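Local coordinates for protein carboxyvinyl-carboxyphosphonate phosphorylmutase (Bacillus anthracis, PDB 4IQD) that belongs to the phosphoenolpyruvate phosphomutase family of TIM-barrel enzymes and is seen here with pyruvic acid bound, at residues N19-L24 against K117-Q122; A59-K64 against G70-T75; L104-T109 against I150-E155; E176-A181 against S208-P213. One frame throughout, in Å; residues are numbered along the deposited sequence. Where two conformers were deposited one is given.

Interaction 1 of 4, residues N19-L24 against K117-Q122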
# COMPACT_ATOMS: atom_id res chain seq x y z
N ASN A 19 2.74 -16.14 -21.27
CA ASN A 19 2.81 -17.55 -21.62
C ASN A 19 2.96 -18.42 -20.39
O ASN A 19 2.40 -19.51 -20.33
CB ASN A 19 3.95 -17.80 -22.60
CG ASN A 19 3.77 -17.06 -23.91
OD1 ASN A 19 2.65 -16.89 -24.39
ND2 ASN A 19 4.87 -16.60 -24.49
N ARG A 20 3.71 -17.94 -19.41
CA ARG A 20 3.89 -18.66 -18.16
C ARG A 20 2.54 -18.76 -17.46
O ARG A 20 2.18 -19.81 -16.94
CB ARG A 20 4.89 -17.95 -17.25
CG ARG A 20 5.21 -18.71 -15.97
CD ARG A 20 5.86 -17.83 -14.91
NE ARG A 20 7.19 -17.35 -15.29
CZ ARG A 20 7.95 -16.57 -14.52
NH1 ARG A 20 7.52 -16.18 -13.33
NH2 ARG A 20 9.14 -16.18 -14.95
N PHE A 21 1.81 -17.65 -17.48
CA PHE A 21 0.47 -17.59 -16.91
C PHE A 21 -0.45 -18.60 -17.59
O PHE A 21 -1.16 -19.35 -16.93
CB PHE A 21 -0.10 -16.18 -17.07
CG PHE A 21 -1.44 -15.99 -16.41
CD1 PHE A 21 -1.52 -15.66 -15.07
CD2 PHE A 21 -2.61 -16.14 -17.14
CE1 PHE A 21 -2.75 -15.48 -14.47
CE2 PHE A 21 -3.84 -15.96 -16.54
CZ PHE A 21 -3.91 -15.63 -15.20
N ARG A 22 -0.43 -18.59 -18.92
CA ARG A 22 -1.23 -19.52 -19.70
C ARG A 22 -0.91 -20.96 -19.32
O ARG A 22 -1.80 -21.77 -19.10
CB ARG A 22 -0.99 -19.33 -21.20
CG ARG A 22 -1.68 -20.38 -22.05
CD ARG A 22 -1.39 -20.20 -23.53
NE ARG A 22 -1.81 -18.89 -24.03
CZ ARG A 22 -3.06 -18.60 -24.37
NH1 ARG A 22 -4.02 -19.51 -24.27
NH2 ARG A 22 -3.36 -17.38 -24.81
N ALA A 23 0.38 -21.26 -19.23
CA ALA A 23 0.84 -22.57 -18.79
C ALA A 23 0.19 -22.93 -17.47
O ALA A 23 -0.40 -24.00 -17.34
CB ALA A 23 2.36 -22.57 -18.65
N LEU A 24 0.29 -22.01 -16.51
CA LEU A 24 -0.28 -22.19 -15.18
C LEU A 24 -1.76 -22.56 -15.26
O LEU A 24 -2.25 -23.39 -14.49
CB LEU A 24 -0.12 -20.92 -14.35
CG LEU A 24 1.29 -20.44 -14.01
CD1 LEU A 24 1.22 -19.13 -13.26
CD2 LEU A 24 2.02 -21.49 -13.21
N LYS A 117 4.36 -4.99 -18.06
CA LYS A 117 4.65 -6.43 -18.11
C LYS A 117 3.56 -7.25 -17.43
O LYS A 117 3.83 -8.31 -16.87
CB LYS A 117 6.03 -6.74 -17.52
CG LYS A 117 7.17 -5.98 -18.18
CD LYS A 117 8.31 -5.75 -17.21
CE LYS A 117 9.11 -7.01 -16.97
NZ LYS A 117 10.00 -7.33 -18.13
N VAL A 118 2.33 -6.74 -17.48
CA VAL A 118 1.19 -7.48 -16.97
C VAL A 118 0.98 -8.71 -17.85
O VAL A 118 1.07 -8.63 -19.07
CB VAL A 118 -0.08 -6.62 -16.97
CG1 VAL A 118 -1.28 -7.44 -16.59
CG2 VAL A 118 0.08 -5.45 -16.01
N ALA A 119 0.73 -9.85 -17.21
CA ALA A 119 0.54 -11.11 -17.93
C ALA A 119 -0.88 -11.28 -18.48
O ALA A 119 -1.06 -11.87 -19.55
CB ALA A 119 0.91 -12.28 -17.05
N ALA A 120 -1.87 -10.78 -17.75
CA ALA A 120 -3.28 -10.96 -18.12
C ALA A 120 -4.16 -9.84 -17.57
O ALA A 120 -3.82 -9.20 -16.58
CB ALA A 120 -3.78 -12.31 -17.63
N VAL A 121 -5.30 -9.62 -18.22
CA VAL A 121 -6.25 -8.61 -17.77
C VAL A 121 -7.67 -9.16 -17.71
O VAL A 121 -8.05 -10.01 -18.52
CB VAL A 121 -6.24 -7.36 -18.67
CG1 VAL A 121 -4.96 -6.56 -18.46
CG2 VAL A 121 -6.43 -7.74 -20.13
N GLN A 122 -8.44 -8.67 -16.75
CA GLN A 122 -9.83 -9.06 -16.60
C GLN A 122 -10.75 -7.90 -16.95
O GLN A 122 -10.70 -6.85 -16.31
CB GLN A 122 -10.11 -9.50 -15.17
CG GLN A 122 -11.59 -9.61 -14.85
CD GLN A 122 -11.87 -9.57 -13.37
OE1 GLN A 122 -11.26 -10.30 -12.58
NE2 GLN A 122 -12.80 -8.71 -12.97
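F21 reaches from helix 14-26 onto two alanines, A119 and A120, where the chain enters strand 120-124. The methyl CB of A120 lies over one face of the F21 ring, displaced from the ring centre. CB of A120 is 4.1 Å from the centroid of the F21 ring and 22° off the normal, a CH-pi contact. Its nearest ring atom is CE2 of F21, 3.8 Å from CB of A120. A119 meets the root of the same side chain, with its CB 4.0 Å from CB of F21. Chi1 of F21 (-175°) puts CG beside the carbonyl carbon, with the side chain directed at A119 and A120. Each alanine offers a single methyl. All three residues are buried, and the contact is wholly apolar.

Just before the strand, helix 103-115 is closed by a Schellman motif with K117 at positive phi. The loop there is tied to the N-terminal part of the chain: V118 O accepts from Q14 NE2, and K117 NZ bonds to S12 O. Around the phenyl group, Y161 packs edge-to-face and P91 and I33 add apolar contacts. Helix 14-26 thus lies against strand 120-124, which pairs in parallel with strands 92-95 and 161-166.

Interaction 2 of 4, residues A59-K64 against G70-T75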
# COMPACT_ATOMS: atom_id res chain seq x y z
N ALA A 59 -9.54 -3.97 -3.88
CA ALA A 59 -8.43 -3.85 -2.94
C ALA A 59 -7.57 -2.63 -3.23
O ALA A 59 -7.12 -1.94 -2.32
CB ALA A 59 -7.58 -5.11 -2.95
N TYR A 60 -7.35 -2.37 -4.52
CA TYR A 60 -6.54 -1.23 -4.92
C TYR A 60 -7.14 0.06 -4.41
O TYR A 60 -6.49 0.81 -3.68
CB TYR A 60 -6.39 -1.15 -6.43
CG TYR A 60 -5.60 0.07 -6.86
CD1 TYR A 60 -4.29 0.24 -6.44
CD2 TYR A 60 -6.16 1.04 -7.67
CE1 TYR A 60 -3.56 1.35 -6.81
CE2 TYR A 60 -5.44 2.15 -8.06
CZ TYR A 60 -4.13 2.30 -7.62
OH TYR A 60 -3.40 3.41 -8.00
N THR A 61 -8.38 0.31 -4.80
CA THR A 61 -9.06 1.53 -4.41
C THR A 61 -9.12 1.66 -2.90
O THR A 61 -8.79 2.71 -2.35
CB THR A 61 -10.48 1.58 -4.99
OG1 THR A 61 -11.17 0.37 -4.64
CG2 THR A 61 -10.42 1.70 -6.50
N ALA A 62 -9.51 0.58 -2.24
CA ALA A 62 -9.59 0.57 -0.78
C ALA A 62 -8.26 0.94 -0.15
O ALA A 62 -8.23 1.64 0.86
CB ALA A 62 -10.06 -0.78 -0.28
N SER A 63 -7.16 0.49 -0.75
CA SER A 63 -5.82 0.87 -0.29
C SER A 63 -5.64 2.38 -0.33
O SER A 63 -5.15 2.98 0.62
CB SER A 63 -4.73 0.22 -1.16
OG SER A 63 -4.84 -1.19 -1.16
N LYS A 64 -6.06 2.98 -1.43
CA LYS A 64 -5.97 4.42 -1.60
C LYS A 64 -7.05 5.16 -0.80
O LYS A 64 -7.12 6.39 -0.84
CB LYS A 64 -6.08 4.80 -3.07
CG LYS A 64 -5.02 4.17 -3.95
CD LYS A 64 -5.03 4.78 -5.33
CE LYS A 64 -4.48 6.20 -5.32
NZ LYS A 64 -3.01 6.20 -5.13
N GLY A 70 -15.14 3.09 -9.77
CA GLY A 70 -14.57 3.46 -11.06
C GLY A 70 -14.15 4.91 -11.16
O GLY A 70 -14.48 5.59 -12.12
N ILE A 71 -13.40 5.38 -10.17
CA ILE A 71 -12.91 6.75 -10.17
C ILE A 71 -11.39 6.80 -10.24
O ILE A 71 -10.79 7.88 -10.27
CB ILE A 71 -13.40 7.53 -8.94
CG1 ILE A 71 -12.94 6.84 -7.66
CG2 ILE A 71 -14.92 7.66 -8.98
CD1 ILE A 71 -13.62 7.33 -6.41
N VAL A 72 -10.77 5.63 -10.26
CA VAL A 72 -9.33 5.55 -10.49
C VAL A 72 -9.09 5.50 -11.98
O VAL A 72 -9.99 5.16 -12.75
CB VAL A 72 -8.70 4.33 -9.81
CG1 VAL A 72 -8.77 4.46 -8.30
CG2 VAL A 72 -9.39 3.06 -10.28
N THR A 73 -7.87 5.84 -12.39
CA THR A 73 -7.53 5.89 -13.81
C THR A 73 -6.68 4.69 -14.20
O THR A 73 -6.09 4.03 -13.35
CB THR A 73 -6.76 7.17 -14.15
OG1 THR A 73 -5.45 7.10 -13.57
CG2 THR A 73 -7.49 8.38 -13.61
N SER A 74 -6.63 4.42 -15.50
CA SER A 74 -5.86 3.30 -16.02
C SER A 74 -4.39 3.47 -15.69
O SER A 74 -3.68 2.50 -15.45
CB SER A 74 -6.03 3.19 -17.54
OG SER A 74 -5.29 4.20 -18.20
N THR A 75 -3.94 4.73 -15.67
CA THR A 75 -2.55 5.05 -15.36
C THR A 75 -2.17 4.62 -13.95
O THR A 75 -1.09 4.07 -13.72
CB THR A 75 -2.29 6.57 -15.51
OG1 THR A 75 -2.61 6.98 -16.84
CG2 THR A 75 -0.83 6.89 -15.22
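V72 packs against T61 and Y60 of helix 57-63, part of the TIM-barrel fold of the phosphomutase family. The contact closes a short loop that leads from this helix into helix 74-88. V72 has the most surface buried here. CG1 of V72 does most of the touching, 3.7 Å from CG2 of T61. The two side chains cross at about a right angle.

T61 presents its methyl to the valine and turns its hydroxyl back to its own helix. With chi1 at 53°, OG1 lies between the backbone N and the carbonyl carbon, and it bonds to G57 O. This leaves CG2 as the group facing V72.

Y60 extends the apolar patch. CE2 of Y60 is 4.1 Å from CG1 of V72, and the two side chains slide past each other in opposite directions. CG of K64 lies over one face of the same ring. The Y60 side chain is about 5 Å from a bound pyruvic acid. Within helix 57-63, A59 O accepts from both S63 N and S63 OG, from opposite faces of its plane, with S63 OG at 2.7 Å from A59 O.

Interaction 3 of 4, residues L104-T109 against I150-E155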
# COMPACT_ATOMS: atom_id res chain seq x y z
N LEU A 104 -11.20 2.82 -27.73
CA LEU A 104 -9.90 3.48 -27.78
C LEU A 104 -9.24 3.50 -26.41
O LEU A 104 -8.04 3.27 -26.30
CB LEU A 104 -10.04 4.89 -28.34
CG LEU A 104 -10.64 4.90 -29.74
CD1 LEU A 104 -10.82 6.32 -30.23
CD2 LEU A 104 -9.77 4.10 -30.71
N ASN A 105 -10.02 3.76 -25.37
CA ASN A 105 -9.51 3.69 -24.01
C ASN A 105 -9.06 2.29 -23.65
O ASN A 105 -8.02 2.11 -23.02
CB ASN A 105 -10.58 4.16 -23.02
CG ASN A 105 -10.95 5.61 -23.21
OD1 ASN A 105 -12.07 5.93 -23.59
ND2 ASN A 105 -10.00 6.50 -22.94
N VAL A 106 -9.85 1.30 -24.06
CA VAL A 106 -9.51 -0.10 -23.84
C VAL A 106 -8.20 -0.42 -24.55
O VAL A 106 -7.37 -1.16 -24.03
CB VAL A 106 -10.62 -1.02 -24.37
CG1 VAL A 106 -10.14 -2.46 -24.44
CG2 VAL A 106 -11.85 -0.91 -23.51
N ALA A 107 -8.03 0.17 -25.72
CA ALA A 107 -6.81 -0.01 -26.51
C ALA A 107 -5.58 0.52 -25.79
O ALA A 107 -4.52 -0.10 -25.82
CB ALA A 107 -6.96 0.64 -27.87
N ARG A 108 -5.71 1.68 -25.15
CA ARG A 108 -4.59 2.30 -24.44
C ARG A 108 -4.31 1.58 -23.13
O ARG A 108 -3.15 1.41 -22.74
CB ARG A 108 -4.85 3.79 -24.18
CG ARG A 108 -4.08 4.35 -23.00
CD ARG A 108 -3.37 5.65 -23.34
NE ARG A 108 -2.51 6.10 -22.25
CZ ARG A 108 -2.69 7.21 -21.54
NH1 ARG A 108 -1.85 7.52 -20.57
NH2 ARG A 108 -3.72 8.00 -21.81
N THR A 109 -5.37 1.16 -22.45
CA THR A 109 -5.24 0.38 -21.23
C THR A 109 -4.42 -0.88 -21.50
O THR A 109 -3.55 -1.24 -20.72
CB THR A 109 -6.62 0.01 -20.66
OG1 THR A 109 -7.29 1.20 -20.24
CG2 THR A 109 -6.47 -0.93 -19.47
N ILE A 150 -12.96 -6.64 -26.60
CA ILE A 150 -12.05 -7.78 -26.59
C ILE A 150 -11.24 -7.80 -27.88
O ILE A 150 -10.03 -8.02 -27.86
CB ILE A 150 -12.81 -9.10 -26.41
CG1 ILE A 150 -13.48 -9.14 -25.03
CG2 ILE A 150 -11.89 -10.29 -26.59
CD1 ILE A 150 -14.36 -10.34 -24.80
N LYS A 151 -11.91 -7.55 -29.00
CA LYS A 151 -11.26 -7.47 -30.30
C LYS A 151 -10.23 -6.35 -30.33
O LYS A 151 -9.19 -6.48 -30.97
CB LYS A 151 -12.30 -7.24 -31.40
CG LYS A 151 -13.20 -8.43 -31.66
CD LYS A 151 -14.47 -8.03 -32.40
CE LYS A 151 -14.18 -7.52 -33.80
NZ LYS A 151 -15.45 -7.24 -34.54
N ALA A 152 -10.54 -5.26 -29.64
CA ALA A 152 -9.60 -4.14 -29.52
C ALA A 152 -8.32 -4.59 -28.82
O ALA A 152 -7.22 -4.22 -29.22
CB ALA A 152 -10.25 -2.99 -28.78
N ILE A 153 -8.48 -5.37 -27.76
CA ILE A 153 -7.33 -5.89 -27.04
C ILE A 153 -6.51 -6.85 -27.90
O ILE A 153 -5.30 -6.67 -28.03
CB ILE A 153 -7.75 -6.59 -25.74
CG1 ILE A 153 -8.47 -5.61 -24.82
CG2 ILE A 153 -6.54 -7.16 -25.03
CD1 ILE A 153 -8.93 -6.21 -23.52
N LYS A 154 -7.16 -7.84 -28.49
CA LYS A 154 -6.49 -8.80 -29.36
C LYS A 154 -5.74 -8.11 -30.49
O LYS A 154 -4.72 -8.59 -30.97
CB LYS A 154 -7.49 -9.79 -29.98
CG LYS A 154 -8.12 -10.78 -29.02
CD LYS A 154 -7.07 -11.52 -28.19
CE LYS A 154 -6.10 -12.32 -29.05
NZ LYS A 154 -4.99 -12.87 -28.21
N GLU A 155 -6.27 -6.97 -30.91
CA GLU A 155 -5.66 -6.21 -31.99
C GLU A 155 -4.38 -5.51 -31.57
O GLU A 155 -3.34 -5.65 -32.21
CB GLU A 155 -6.65 -5.18 -32.53
CG GLU A 155 -6.07 -4.33 -33.64
CD GLU A 155 -5.47 -5.17 -34.75
OE1 GLU A 155 -6.12 -6.15 -35.17
OE2 GLU A 155 -4.34 -4.86 -35.18
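V106 is the residue of L104-T109 that meets the facing helix, touching I153 and A152. Two residues earlier, L104 starts the backbone pattern of the segment by accepting from R108 N. OD1 of N105 accepts from G102 N, near the start of the helix.

V106 then projects toward helix 143-156. Its CG1 is anti to the backbone N (chi1 167°), and this branch makes the contact. CG1 of V106 lies 3.6 Å from CG1 of I153 and 4.0 Å from CD1 of I153. The two side chains cross at about a right angle, so one valine methyl rests across the isoleucine chain. A152 meets the same branch more loosely, its CB 4.4 Å from CG1 of V106.

A107 turns its methyl along the flank of the interface, and it touches V156 further along the second helix. T109 is buried against I96 and F100, and its OG1 bonds to G99 O.

Both segments are helical throughout, and the touching side chains are apolar and buried. Helices 103-115 and 143-156 are successive helices of the barrel's outer layer, joined through strand 120-124. On the side of the sheet, I153 and I150 rest on I162 of strand 161-166, while T109 touches S74 of helix 74-88.

Interaction 4 of 4, residues E176-A181 against S208-P213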
# COMPACT_ATOMS: atom_id res chain seq x y z
N GLU A 176 -28.26 -17.34 -20.58
CA GLU A 176 -27.88 -16.03 -21.08
C GLU A 176 -26.39 -15.82 -20.90
O GLU A 176 -25.70 -15.33 -21.78
CB GLU A 176 -28.62 -14.93 -20.34
CG GLU A 176 -29.37 -13.99 -21.23
CD GLU A 176 -30.85 -14.23 -21.16
OE1 GLU A 176 -31.60 -13.37 -21.67
OE2 GLU A 176 -31.26 -15.27 -20.60
N ALA A 177 -25.91 -16.18 -19.72
CA ALA A 177 -24.50 -16.04 -19.40
C ALA A 177 -23.67 -16.93 -20.32
O ALA A 177 -22.65 -16.50 -20.85
CB ALA A 177 -24.25 -16.38 -17.95
N ILE A 178 -24.12 -18.17 -20.51
CA ILE A 178 -23.42 -19.12 -21.37
C ILE A 178 -23.28 -18.57 -22.78
O ILE A 178 -22.22 -18.70 -23.41
CB ILE A 178 -24.14 -20.48 -21.41
CG1 ILE A 178 -23.97 -21.21 -20.08
CG2 ILE A 178 -23.62 -21.34 -22.55
CD1 ILE A 178 -24.63 -22.57 -20.02
N GLU A 179 -24.35 -17.96 -23.29
CA GLU A 179 -24.33 -17.36 -24.61
C GLU A 179 -23.33 -16.22 -24.68
O GLU A 179 -22.51 -16.17 -25.60
CB GLU A 179 -25.73 -16.86 -25.00
CG GLU A 179 -26.68 -17.96 -25.43
CD GLU A 179 -26.29 -18.60 -26.75
OE1 GLU A 179 -26.09 -19.84 -26.78
OE2 GLU A 179 -26.18 -17.87 -27.76
N ARG A 180 -23.39 -15.30 -23.72
CA ARG A 180 -22.45 -14.19 -23.65
C ARG A 180 -21.03 -14.72 -23.60
O ARG A 180 -20.18 -14.30 -24.38
CB ARG A 180 -22.71 -13.33 -22.42
CG ARG A 180 -23.86 -12.35 -22.54
CD ARG A 180 -23.83 -11.37 -21.38
NE ARG A 180 -24.85 -10.33 -21.48
CZ ARG A 180 -24.65 -9.13 -22.02
NH1 ARG A 180 -23.47 -8.81 -22.52
NH2 ARG A 180 -25.64 -8.25 -22.06
N ALA A 181 -20.79 -15.66 -22.69
CA ALA A 181 -19.47 -16.25 -22.48
C ALA A 181 -18.85 -16.78 -23.77
O ALA A 181 -17.72 -16.43 -24.10
CB ALA A 181 -19.54 -17.35 -21.43
N SER A 208 -19.34 -27.22 -18.98
CA SER A 208 -19.66 -28.17 -20.04
C SER A 208 -20.09 -27.48 -21.32
O SER A 208 -19.89 -28.00 -22.41
CB SER A 208 -20.77 -29.12 -19.58
OG SER A 208 -20.94 -30.18 -20.50
N LYS A 209 -20.68 -26.30 -21.18
CA LYS A 209 -21.23 -25.60 -22.33
C LYS A 209 -20.33 -24.49 -22.84
O LYS A 209 -20.62 -23.89 -23.87
CB LYS A 209 -22.61 -25.04 -21.99
CG LYS A 209 -23.70 -25.39 -22.99
CD LYS A 209 -24.33 -26.74 -22.68
CE LYS A 209 -25.26 -27.18 -23.80
NZ LYS A 209 -26.30 -26.16 -24.11
N VAL A 210 -19.25 -24.21 -22.12
CA VAL A 210 -18.35 -23.11 -22.48
C VAL A 210 -16.94 -23.61 -22.82
O VAL A 210 -16.33 -24.32 -22.02
CB VAL A 210 -18.29 -22.04 -21.37
CG1 VAL A 210 -17.27 -20.97 -21.70
CG2 VAL A 210 -19.67 -21.42 -21.16
N ASN A 211 -16.43 -23.21 -23.98
CA ASN A 211 -15.13 -23.69 -24.46
C ASN A 211 -13.92 -22.87 -23.99
O ASN A 211 -13.17 -22.34 -24.80
CB ASN A 211 -15.13 -23.79 -25.99
CG ASN A 211 -15.43 -22.46 -26.66
OD1 ASN A 211 -16.31 -21.72 -26.23
ND2 ASN A 211 -14.69 -22.15 -27.72
N ALA A 212 -13.74 -22.78 -22.68
CA ALA A 212 -12.67 -21.99 -22.09
C ALA A 212 -12.40 -22.44 -20.66
O ALA A 212 -13.28 -22.98 -20.01
CB ALA A 212 -13.02 -20.51 -22.11
N PRO A 213 -11.17 -22.22 -20.18
CA PRO A 213 -10.90 -22.40 -18.75
C PRO A 213 -11.74 -21.44 -17.94
O PRO A 213 -12.05 -20.35 -18.42
CB PRO A 213 -9.42 -22.03 -18.63
CG PRO A 213 -8.85 -22.27 -19.98
CD PRO A 213 -9.94 -21.92 -20.94
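I178 has chi1 at -72°, which sets CG2 anti to the backbone N and beside the carbonyl carbon. The extended second torsion (chi2 -179°) carries CD1 outward. Both methyls therefore reach the start of the K209 side chain. CD1 of I178 lies 3.7 Å from CB of K209, and CG2 of I178 lies 3.9 Å from the same CB. The two side chains run at a slant to each other. The lysine chain bends at chi2 and chi4, and its end leads away from the helix.

V210, next in sequence, faces the same helix and spans I178 and A181. Its CG2 serves both partners. CG2 of V210 is 4.1 Å from CB of A181 and 4.2 Å from CG2 of I178. I178 and A181 are three residues apart and so lie on one side of helix 174-187. F206 of helix 200-209 touches both of them, along with A177.

V210 is the first residue to leave helical geometry after helix 200-209, and N211 is the centre of an inverse gamma turn. N182 ND2 donates to K209 O here, tying the helix end to helix 174-187. P213 then pairs by backbone with I192 of strand 191-194.

The lysine thus contributes only its aliphatic root to this contact. The grip is apolar, made by CB and CG of K209, while the charged end leads away.

Overall arrangement
All four contacts are apolar between side chains and belong to one TIM-barrel chain. Interaction 1 lies nearest the chain centre and alone adds an aromatic face, with a helix set against a strand. Interaction 3 joins two helices of the outer layer. Strand 120-124 of interaction 1 lies in sequence between the two helices of interaction 3. Interactions 2 and 4 each bring a helix against a neighbouring turn: the loop into helix 74-88 in one, the exit of helix 200-209 in the other. Interaction 4 lies furthest out and includes an exposed lysine. Interactions 2 and 3 touch directly, through S74 and T109. Interactions 2 and 4 are the furthest apart, with centres about 30 Å apart.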